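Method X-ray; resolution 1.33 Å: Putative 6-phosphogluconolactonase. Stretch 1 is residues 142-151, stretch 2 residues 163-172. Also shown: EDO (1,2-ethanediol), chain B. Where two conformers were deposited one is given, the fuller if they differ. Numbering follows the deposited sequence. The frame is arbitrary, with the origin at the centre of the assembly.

Stretch 1, residues 142-151: ASIFPKAPQF
Stretch 2 (163-172) LVHTTPVTAP

This is a contact between an irregular, turn-rich segment and the end of a strand with the loop that follows it, held by side-chain hydrogen bonds at two points and by a phenylalanine-proline packing. Together the two stretches bury 605 Å².

Stretch 1 has no regular helix or strand before Phe151. Two type I turns follow one another, Phe145 to Ala148 and Ala148 to Phe151. They are closed by Ala148 N to Phe145 O (3.1 Å) and Phe151 N to Ala148 O (3.0 Å). Gln150 (phi/psi -90/10) is the N-cap residue of the helix that begins next. In stretch 2, residues 163-166 form a strand. Thr167 (-111/116) and Pro168 (-68/-32) lead into Val169, which has a positive phi (77/-49). Thr170 N bonds Pro168 O at 2.9 Å.

The register pairs Ala148 with Thr167 (CA to CA 5.2 Å) and Gln150 with Thr166 (CA to CA 5.6 Å). No backbone-to-backbone N-H...O bond links the stretches. Instead Ala148 CA lies 3.2 Å from Thr167 O, a CA-H...O contact with an angle of 133° at the hydrogen.

Gln150 points toward stretch 2, with chi1 -47° (m), chi2 91° and chi3 -20°. Its amide bonds one residue twice. Thr167 N donates to Gln150 OE1 (2.9 Å, 156°), and Gln150 NE2 donates to Thr167 OG1 (2.9 Å, 174°). Thr167 has chi1 -57° (m), which places its hydroxyl for this pairing. Gln150 NE2 also lies over one face of the His165 ring, 3.8 Å from His165 CE1.

The second anchor is Thr166. With chi1 67° (p), its OG1 donates to Ser143 O at 2.8 Å. That carbonyl also accepts a weak bond from Phe145 N, at 3.2 Å.

Phe145 points toward stretch 2 with chi1 -78° (m) and chi2 -90°. Pro168 CB sits over one face of its ring, 3.6 Å from the centroid and 9° off the normal, a CH-pi contact. Ala171 CB is 4.1 Å from Phe145 CE1.

At the exposed margin, Lys147 CB points toward stretch 2, but its end leads away. Val169 (chi1 -178°, t) brings CG2 to 3.4 Å from Lys147 O and 4.1 Å from Pro149 CD. Water 1 bridges the backbones: Lys147 N donates to it (2.9 Å), and it donates to Pro168 O (2.8 Å). The ethanediol, probably from the crystallisation liquor, donates from O2 to Thr170 O at 2.8 Å.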

# COMPACT_ATOMS: atom_id res chain seq x y z
N ALA A 142 5.36 1.59 -2.00
CA ALA A 142 5.40 1.26 -0.58
C ALA A 142 6.46 2.15 0.09
O ALA A 142 6.41 3.35 -0.15
CB ALA A 142 5.56 -0.25 -0.39
N SER A 143 7.33 1.61 0.94
CA SER A 143 8.48 2.36 1.37
C SER A 143 9.74 1.66 0.84
O SER A 143 10.79 1.66 1.51
CB SER A 143 8.50 2.61 2.88
OG SER A 143 7.68 3.72 3.26
N ILE A 144 9.68 1.18 -0.40
CA ILE A 144 10.85 0.66 -1.09
C ILE A 144 11.47 1.84 -1.87
O ILE A 144 11.11 2.13 -2.99
CB ILE A 144 10.51 -0.50 -2.01
CG1 ILE A 144 9.79 -1.58 -1.22
CG2 ILE A 144 11.80 -1.02 -2.66
CD1 ILE A 144 9.23 -2.75 -2.11
N PHE A 145 12.32 2.56 -1.16
CA PHE A 145 12.95 3.76 -1.67
C PHE A 145 14.30 3.42 -2.35
O PHE A 145 15.05 2.58 -1.84
CB PHE A 145 13.23 4.72 -0.53
CG PHE A 145 12.01 5.50 -0.06
CD1 PHE A 145 11.72 6.70 -0.63
CD2 PHE A 145 11.19 5.02 0.97
CE1 PHE A 145 10.60 7.44 -0.20
CE2 PHE A 145 10.08 5.72 1.38
CZ PHE A 145 9.78 6.94 0.80
N PRO A 146 14.60 4.05 -3.49
CA PRO A 146 15.78 3.64 -4.26
C PRO A 146 17.13 3.84 -3.57
O PRO A 146 18.07 3.10 -3.88
CB PRO A 146 15.67 4.47 -5.52
CG PRO A 146 14.87 5.69 -5.10
CD PRO A 146 13.88 5.16 -4.14
N LYS A 147 17.25 4.78 -2.65
CA LYS A 147 18.50 5.00 -1.92
C LYS A 147 18.54 4.33 -0.56
O LYS A 147 19.51 4.44 0.18
CB LYS A 147 18.79 6.51 -1.76
CG LYS A 147 18.89 7.22 -3.10
CD LYS A 147 19.39 8.62 -2.95
CE LYS A 147 19.55 9.31 -4.33
NZ LYS A 147 18.88 8.62 -5.54
N ALA A 148 17.49 3.58 -0.18
CA ALA A 148 17.51 2.91 1.10
C ALA A 148 18.70 1.95 1.19
O ALA A 148 18.84 1.11 0.31
CB ALA A 148 16.18 2.10 1.30
N PRO A 149 19.44 1.96 2.30
CA PRO A 149 20.52 0.96 2.43
C PRO A 149 20.01 -0.46 2.53
O PRO A 149 20.76 -1.39 2.26
CB PRO A 149 21.19 1.34 3.75
CG PRO A 149 20.63 2.57 4.19
CD PRO A 149 19.47 2.99 3.36
N GLN A 150 18.75 -0.63 2.87
CA GLN A 150 18.09 -1.91 3.00
C GLN A 150 17.43 -2.39 1.68
O GLN A 150 16.69 -3.36 1.68
CB GLN A 150 17.07 -1.90 4.15
CG GLN A 150 17.61 -1.31 5.44
CD GLN A 150 17.37 0.19 5.58
OE1 GLN A 150 17.13 0.89 4.58
NE2 GLN A 150 17.41 0.68 6.81
N PHE A 151 17.71 -1.71 0.57
CA PHE A 151 17.06 -2.06 -0.71
C PHE A 151 17.30 -3.50 -1.10
O PHE A 151 16.36 -4.18 -1.51
CB PHE A 151 17.54 -1.12 -1.81
CG PHE A 151 16.79 -1.21 -3.07
CD1 PHE A 151 17.08 -2.14 -4.07
CD2 PHE A 151 15.72 -0.36 -3.27
CE1 PHE A 151 16.31 -2.20 -5.23
CE2 PHE A 151 15.01 -0.43 -4.41
CZ PHE A 151 15.26 -1.31 -5.38
N LEU A 163 7.93 -8.18 5.46
CA LEU A 163 8.08 -6.79 5.88
C LEU A 163 9.55 -6.52 6.15
O LEU A 163 10.29 -7.42 6.60
CB LEU A 163 7.27 -6.49 7.16
CG LEU A 163 5.77 -6.69 7.05
CD1 LEU A 163 5.06 -6.49 8.42
CD2 LEU A 163 5.13 -5.78 6.00
N VAL A 164 9.96 -5.29 5.89
CA VAL A 164 11.37 -4.87 5.95
C VAL A 164 11.43 -3.42 6.52
O VAL A 164 10.62 -2.57 6.15
CB VAL A 164 12.03 -4.92 4.54
CG1 VAL A 164 11.25 -4.05 3.54
CG2 VAL A 164 13.52 -4.51 4.60
N HIS A 165 12.41 -3.16 7.38
CA HIS A 165 12.75 -1.79 7.81
C HIS A 165 13.53 -1.12 6.71
O HIS A 165 14.56 -1.62 6.28
CB HIS A 165 13.57 -1.87 9.09
CG HIS A 165 14.25 -0.60 9.48
ND1 HIS A 165 15.51 -0.59 10.06
CD2 HIS A 165 13.90 0.70 9.28
CE1 HIS A 165 15.84 0.67 10.28
NE2 HIS A 165 14.91 1.47 9.78
N THR A 166 13.10 0.05 6.29
CA THR A 166 13.82 0.84 5.31
C THR A 166 14.05 2.27 5.84
O THR A 166 13.30 2.80 6.66
CB THR A 166 13.19 0.91 3.94
OG1 THR A 166 11.96 1.64 4.06
CG2 THR A 166 12.89 -0.48 3.36
N THR A 167 15.16 2.85 5.41
CA THR A 167 15.52 4.24 5.66
C THR A 167 15.41 4.96 4.31
O THR A 167 16.13 4.65 3.36
CB THR A 167 16.98 4.35 6.19
OG1 THR A 167 17.12 3.56 7.35
CG2 THR A 167 17.34 5.83 6.45
N PRO A 168 14.48 5.95 4.16
CA PRO A 168 14.24 6.49 2.85
C PRO A 168 15.40 7.30 2.26
O PRO A 168 15.51 7.37 1.03
CB PRO A 168 13.02 7.38 3.06
CG PRO A 168 12.28 6.75 4.16
CD PRO A 168 13.37 6.29 5.11
N VAL A 169 16.13 7.97 3.15
CA VAL A 169 17.27 8.86 2.85
C VAL A 169 16.77 10.20 2.33
O VAL A 169 17.22 11.26 2.82
CB VAL A 169 18.31 8.21 1.89
CG1 VAL A 169 19.52 9.21 1.67
CG2 VAL A 169 18.83 6.91 2.49
N THR A 170 15.87 10.18 1.36
CA THR A 170 15.35 11.37 0.73
C THR A 170 14.02 11.89 1.30
O THR A 170 13.47 12.84 0.80
CB THR A 170 15.17 11.16 -0.77
OG1 THR A 170 14.26 10.06 -0.96
CG2 THR A 170 16.51 10.84 -1.53
N ALA A 171 13.50 11.19 2.28
CA ALA A 171 12.20 11.50 2.94
C ALA A 171 12.35 11.14 4.40
O ALA A 171 13.19 10.31 4.77
CB ALA A 171 11.05 10.71 2.25
N PRO A 172 11.51 11.72 5.28
CA PRO A 172 11.69 11.49 6.70
C PRO A 172 11.10 10.19 7.22
O PRO A 172 10.17 9.65 6.63
CB PRO A 172 10.96 12.68 7.33
CG PRO A 172 9.92 12.99 6.38
CD PRO A 172 10.53 12.80 5.01
C1 EDO B . 17.28 14.82 1.46
O1 EDO B . 17.41 14.74 2.89
C2 EDO B . 15.84 15.16 1.20
O2 EDO B . 15.38 14.73 -0.10
O HOH W 1 15.49 6.91 -1.78